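Local coordinates for penicillin-binding protein activator LpoA (Escherichia coli, PDB 6DR3), which stimulates the transpeptidase activity of penicillin-binding protein 1A from the outer membrane and is essential for its function in peptidoglycan synthesis, at residues Asp31-Leu44 with Leu56-Gln68. Residues are numbered along the deposited sequence; the frame is centred on the assembly and turned at random.
Sequences DTRINWQLLAIRAL and LFNQLPQELNDAQ
L56, on the last turn of helix 50-58, enters helix 30-47 as a knob among Q37, A40, I41 and L44 in the TPR-like, all-helical amino-terminal domain of LpoA; its CD2 lies 3.5 Å from A40 CB. Q37 bridges two carbonyls where helix 50-58 gives way to the loop: the side chain runs out extended, CG anti to the backbone N (chi1 -176°), and NE2 donates to L56 O at 3.0 Å and, weakly, to Q59 O. L60 slides past Q37 in the opposite sense, with CD2 against the amide carbon CD, while its CD1 meets I41 CD1 and L38 CD2. In the loop leading to helix 66-82, the P61 ring meets the end of I34, P61 CG lying 3.7 Å from I34 CD1, and L64 CD2 rests on I34 CG2. N65 and Q68 then form a capping box, N65 N donating to Q68 OE1 and Q68 N to N65 OD1. The box holds OE1 of Q68, the second knob, among D31, I34, N35 and L38, and leaves NE2 to bond weakly to D31 OD1. Q68 NE2 also donates to N35 OD1 at 3.0 Å in a nearly straight bond. N35 OD1 lies in the plane of the Q68 amide, whereas NE2 stands 49° out of the carbonyl plane of N35.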
loop_
_atom_site.group_PDB
_atom_site.type_symbol
_atom_site.label_atom_id
_atom_site.label_comp_id
_atom_site.label_asym_id
_atom_site.label_seq_id
_atom_site.Cartn_x
_atom_site.Cartn_y
_atom_site.Cartn_z
ATOM N N ASP A 31 -14.128 -24.893 7.894
ATOM C CA ASP A 31 -13.217 -23.977 7.212
ATOM C C ASP A 31 -13.962 -22.806 6.587
ATOM O O ASP A 31 -13.448 -21.681 6.563
ATOM C CB ASP A 31 -12.420 -24.732 6.148
ATOM C CG ASP A 31 -11.312 -25.578 6.743
ATOM O OD1 ASP A 31 -10.475 -25.023 7.486
ATOM O OD2 ASP A 31 -11.284 -26.799 6.478
ATOM N N THR A 32 -15.162 -23.051 6.054
ATOM C CA THR A 32 -15.970 -21.954 5.532
ATOM C C THR A 32 -16.143 -20.868 6.585
ATOM O O THR A 32 -16.030 -19.674 6.286
ATOM C CB THR A 32 -17.331 -22.482 5.069
ATOM O OG1 THR A 32 -17.138 -23.507 4.087
ATOM C CG2 THR A 32 -18.176 -21.365 4.467
ATOM N N ARG A 33 -16.403 -21.271 7.831
ATOM C CA ARG A 33 -16.571 -20.303 8.909
ATOM C C ARG A 33 -15.263 -19.580 9.211
ATOM O O ARG A 33 -15.259 -18.364 9.436
ATOM C CB ARG A 33 -17.098 -21.010 10.158
ATOM C CG ARG A 33 -17.437 -20.082 11.312
ATOM C CD ARG A 33 -17.720 -20.866 12.579
ATOM N NE ARG A 33 -18.147 -19.999 13.675
ATOM C CZ ARG A 33 -19.408 -19.655 13.919
ATOM N NH1 ARG A 33 -20.394 -20.097 13.147
ATOM N NH2 ARG A 33 -19.687 -18.862 14.944
ATOM N N ILE A 34 -14.144 -20.309 9.218
ATOM C CA ILE A 34 -12.850 -19.678 9.472
ATOM C C ILE A 34 -12.573 -18.599 8.435
ATOM O O ILE A 34 -12.103 -17.504 8.767
ATOM C CB ILE A 34 -11.731 -20.738 9.498
ATOM C CG1 ILE A 34 -11.865 -21.617 10.745
ATOM C CG2 ILE A 34 -10.347 -20.076 9.460
ATOM C CD1 ILE A 34 -10.919 -22.804 10.769
ATOM N N ASN A 35 -12.850 -18.889 7.164
ATOM C CA ASN A 35 -12.594 -17.912 6.113
ATOM C C ASN A 35 -13.421 -16.649 6.328
ATOM O O ASN A 35 -12.900 -15.532 6.242
ATOM C CB ASN A 35 -12.881 -18.529 4.744
ATOM C CG ASN A 35 -11.891 -19.617 4.379
ATOM O OD1 ASN A 35 -10.751 -19.617 4.847
ATOM N ND2 ASN A 35 -12.320 -20.551 3.537
ATOM N N TRP A 36 -14.719 -16.808 6.606
ATOM C CA TRP A 36 -15.547 -15.649 6.922
ATOM C C TRP A 36 -15.015 -14.920 8.147
ATOM O O TRP A 36 -15.016 -13.684 8.197
ATOM C CB TRP A 36 -16.999 -16.073 7.149
ATOM C CG TRP A 36 -17.750 -16.469 5.902
ATOM C CD1 TRP A 36 -18.390 -17.651 5.674
ATOM C CD2 TRP A 36 -17.945 -15.676 4.722
ATOM N NE1 TRP A 36 -18.970 -17.646 4.430
ATOM C CE2 TRP A 36 -18.710 -16.447 3.823
ATOM C CE3 TRP A 36 -17.546 -14.391 4.338
ATOM C CZ2 TRP A 36 -19.085 -15.976 2.566
ATOM C CZ3 TRP A 36 -17.921 -13.925 3.087
ATOM C CH2 TRP A 36 -18.682 -14.716 2.217
ATOM N N GLN A 37 -14.550 -15.673 9.148
ATOM C CA GLN A 37 -14.015 -15.057 10.356
ATOM C C GLN A 37 -12.775 -14.230 10.047
ATOM O O GLN A 37 -12.629 -13.106 10.543
ATOM C CB GLN A 37 -13.701 -16.137 11.392
ATOM C CG GLN A 37 -13.222 -15.598 12.727
ATOM C CD GLN A 37 -13.094 -16.688 13.771
ATOM O OE1 GLN A 37 -13.464 -17.837 13.532
ATOM N NE2 GLN A 37 -12.565 -16.334 14.936
ATOM N N LEU A 38 -11.869 -14.767 9.227
ATOM C CA LEU A 38 -10.689 -14.006 8.828
ATOM C C LEU A 38 -11.082 -12.731 8.095
ATOM O O LEU A 38 -10.443 -11.686 8.262
ATOM C CB LEU A 38 -9.784 -14.867 7.948
ATOM C CG LEU A 38 -9.036 -16.000 8.651
ATOM C CD1 LEU A 38 -8.469 -16.966 7.627
ATOM C CD2 LEU A 38 -7.926 -15.446 9.535
ATOM N N LEU A 39 -12.133 -12.799 7.275
ATOM C CA LEU A 39 -12.577 -11.618 6.543
ATOM C C LEU A 39 -13.212 -10.597 7.478
ATOM O O LEU A 39 -13.000 -9.388 7.324
ATOM C CB LEU A 39 -13.552 -12.028 5.441
ATOM C CG LEU A 39 -12.886 -12.636 4.205
ATOM C CD1 LEU A 39 -13.863 -13.499 3.418
ATOM C CD2 LEU A 39 -12.328 -11.528 3.327
ATOM N N ALA A 40 -13.991 -11.063 8.457
ATOM C CA ALA A 40 -14.560 -10.153 9.446
ATOM C C ALA A 40 -13.465 -9.388 10.176
ATOM O O ALA A 40 -13.578 -8.174 10.382
ATOM C CB ALA A 40 -15.422 -10.930 10.440
ATOM N N ILE A 41 -12.398 -10.081 10.574
ATOM C CA ILE A 41 -11.269 -9.416 11.222
ATOM C C ILE A 41 -10.705 -8.333 10.311
ATOM O O ILE A 41 -10.459 -7.200 10.738
ATOM C CB ILE A 41 -10.192 -10.448 11.604
ATOM C CG1 ILE A 41 -10.758 -11.473 12.588
ATOM C CG2 ILE A 41 -8.968 -9.761 12.212
ATOM C CD1 ILE A 41 -9.923 -12.728 12.708
ATOM N N ARG A 42 -10.490 -8.672 9.037
ATOM C CA ARG A 42 -9.945 -7.708 8.086
ATOM C C ARG A 42 -10.830 -6.473 7.987
ATOM O O ARG A 42 -10.332 -5.339 7.990
ATOM C CB ARG A 42 -9.789 -8.367 6.714
ATOM C CG ARG A 42 -8.985 -7.555 5.709
ATOM C CD ARG A 42 -9.206 -8.046 4.282
ATOM N NE ARG A 42 -8.870 -9.460 4.116
ATOM C CZ ARG A 42 -8.835 -10.091 2.944
ATOM N NH1 ARG A 42 -9.118 -9.439 1.822
ATOM N NH2 ARG A 42 -8.514 -11.377 2.891
ATOM N N ALA A 43 -12.147 -6.670 7.905
ATOM C CA ALA A 43 -13.060 -5.540 7.773
ATOM C C ALA A 43 -13.157 -4.748 9.073
ATOM O O ALA A 43 -13.199 -3.512 9.049
ATOM C CB ALA A 43 -14.441 -6.033 7.343
ATOM N N LEU A 44 -13.201 -5.438 10.216
ATOM C CA LEU A 44 -13.261 -4.739 11.497
ATOM C C LEU A 44 -12.072 -3.801 11.668
ATOM O O LEU A 44 -12.231 -2.662 12.123
ATOM C CB LEU A 44 -13.319 -5.745 12.646
ATOM C CG LEU A 44 -14.624 -6.535 12.795
ATOM C CD1 LEU A 44 -14.449 -7.693 13.769
ATOM C CD2 LEU A 44 -15.755 -5.630 13.250
ATOM N N LEU A 56 -12.035 -11.203 17.968
ATOM C CA LEU A 56 -12.313 -12.223 16.963
ATOM C C LEU A 56 -11.029 -12.882 16.479
ATOM O O LEU A 56 -11.027 -14.074 16.155
ATOM C CB LEU A 56 -13.079 -11.608 15.791
ATOM C CG LEU A 56 -13.814 -12.575 14.860
ATOM C CD1 LEU A 56 -14.842 -13.415 15.619
ATOM C CD2 LEU A 56 -14.492 -11.803 13.736
ATOM N N PHE A 57 -9.932 -12.123 16.430
ATOM C CA PHE A 57 -8.626 -12.705 16.138
ATOM C C PHE A 57 -8.229 -13.717 17.209
ATOM O O PHE A 57 -7.676 -14.779 16.899
ATOM C CB PHE A 57 -7.589 -11.585 16.021
ATOM C CG PHE A 57 -6.183 -12.059 15.761
ATOM C CD1 PHE A 57 -5.382 -12.504 16.800
ATOM C CD2 PHE A 57 -5.652 -12.027 14.482
ATOM C CE1 PHE A 57 -4.086 -12.929 16.564
ATOM C CE2 PHE A 57 -4.354 -12.448 14.240
ATOM C CZ PHE A 57 -3.573 -12.898 15.281
ATOM N N ASN A 58 -8.514 -13.409 18.478
ATOM C CA ASN A 58 -8.184 -14.320 19.568
ATOM C C ASN A 58 -9.081 -15.551 19.589
ATOM O O ASN A 58 -8.733 -16.541 20.242
ATOM C CB ASN A 58 -8.283 -13.597 20.914
ATOM C CG ASN A 58 -7.223 -12.528 21.084
ATOM O OD1 ASN A 58 -6.193 -12.548 20.411
ATOM N ND2 ASN A 58 -7.469 -11.589 21.991
ATOM N N GLN A 59 -10.221 -15.513 18.903
ATOM C CA GLN A 59 -11.128 -16.651 18.839
ATOM C C GLN A 59 -10.895 -17.521 17.607
ATOM O O GLN A 59 -11.679 -18.442 17.358
ATOM C CB GLN A 59 -12.581 -16.171 18.867
ATOM C CG GLN A 59 -12.997 -15.546 20.188
ATOM C CD GLN A 59 -14.467 -15.179 20.222
ATOM O OE1 GLN A 59 -15.250 -15.625 19.384
ATOM N NE2 GLN A 59 -14.850 -14.358 21.195
ATOM N N LEU A 60 -9.846 -17.253 16.837
ATOM C CA LEU A 60 -9.541 -18.095 15.690
ATOM C C LEU A 60 -9.134 -19.490 16.162
ATOM O O LEU A 60 -8.390 -19.620 17.138
ATOM C CB LEU A 60 -8.417 -17.484 14.856
ATOM C CG LEU A 60 -8.810 -16.320 13.947
ATOM C CD1 LEU A 60 -7.574 -15.620 13.400
ATOM C CD2 LEU A 60 -9.689 -16.811 12.807
ATOM N N PRO A 61 -9.599 -20.548 15.494
ATOM C CA PRO A 61 -9.156 -21.894 15.869
ATOM C C PRO A 61 -7.651 -22.045 15.720
ATOM O O PRO A 61 -6.996 -21.336 14.954
ATOM C CB PRO A 61 -9.907 -22.806 14.889
ATOM C CG PRO A 61 -11.068 -22.001 14.426
ATOM C CD PRO A 61 -10.596 -20.582 14.410
ATOM N N GLN A 62 -7.101 -22.994 16.479
ATOM C CA GLN A 62 -5.678 -23.293 16.370
ATOM C C GLN A 62 -5.365 -24.065 15.095
ATOM O O GLN A 62 -4.272 -23.919 14.537
ATOM C CB GLN A 62 -5.213 -24.082 17.596
ATOM C CG GLN A 62 -5.304 -23.304 18.903
ATOM C CD GLN A 62 -4.913 -24.139 20.110
ATOM O OE1 GLN A 62 -5.394 -25.258 20.287
ATOM N NE2 GLN A 62 -4.035 -23.596 20.947
ATOM N N GLU A 63 -6.309 -24.877 14.615
ATOM C CA GLU A 63 -6.107 -25.708 13.426
ATOM C C GLU A 63 -6.487 -24.904 12.187
ATOM O O GLU A 63 -7.627 -24.933 11.726
ATOM C CB GLU A 63 -6.924 -26.990 13.524
ATOM C CG GLU A 63 -6.219 -28.138 14.229
ATOM C CD GLU A 63 -7.105 -29.362 14.381
ATOM O OE1 GLU A 63 -8.344 -29.201 14.422
ATOM O OE2 GLU A 63 -6.562 -30.486 14.453
ATOM N N LEU A 64 -5.514 -24.182 11.638
ATOM C CA LEU A 64 -5.677 -23.448 10.391
ATOM C C LEU A 64 -4.835 -24.098 9.300
ATOM O O LEU A 64 -3.759 -24.638 9.569
ATOM C CB LEU A 64 -5.260 -21.984 10.557
ATOM C CG LEU A 64 -5.939 -21.191 11.677
ATOM C CD1 LEU A 64 -5.215 -19.871 11.900
ATOM C CD2 LEU A 64 -7.407 -20.947 11.357
ATOM N N ASN A 65 -5.328 -24.052 8.064
ATOM C CA ASN A 65 -4.504 -24.502 6.953
ATOM C C ASN A 65 -3.480 -23.423 6.604
ATOM O O ASN A 65 -3.527 -22.301 7.112
ATOM C CB ASN A 65 -5.367 -24.873 5.741
ATOM C CG ASN A 65 -6.079 -23.683 5.126
ATOM O OD1 ASN A 65 -5.563 -22.566 5.102
ATOM N ND2 ASN A 65 -7.278 -23.925 4.607
ATOM N N ASP A 66 -2.540 -23.772 5.722
ATOM C CA ASP A 66 -1.425 -22.869 5.451
ATOM C C ASP A 66 -1.913 -21.533 4.910
ATOM O O ASP A 66 -1.405 -20.474 5.299
ATOM C CB ASP A 66 -0.445 -23.514 4.472
ATOM C CG ASP A 66 0.113 -24.823 4.987
ATOM O OD1 ASP A 66 -0.597 -25.510 5.752
ATOM O OD2 ASP A 66 1.264 -25.162 4.636
ATOM N N ALA A 67 -2.901 -21.558 4.014
ATOM C CA ALA A 67 -3.430 -20.313 3.467
ATOM C C ALA A 67 -4.082 -19.471 4.556
ATOM O O ALA A 67 -3.908 -18.246 4.596
ATOM C CB ALA A 67 -4.428 -20.618 2.350
ATOM N N GLN A 68 -4.832 -20.109 5.458
ATOM C CA GLN A 68 -5.485 -19.371 6.534
ATOM C C GLN A 68 -4.477 -18.832 7.540
ATOM O O GLN A 68 -4.690 -17.758 8.112
ATOM C CB GLN A 68 -6.507 -20.267 7.234
ATOM C CG GLN A 68 -7.690 -20.649 6.357
ATOM C CD GLN A 68 -8.509 -21.787 6.935
ATOM O OE1 GLN A 68 -7.998 -22.611 7.690
ATOM N NE2 GLN A 68 -9.789 -21.834 6.583
#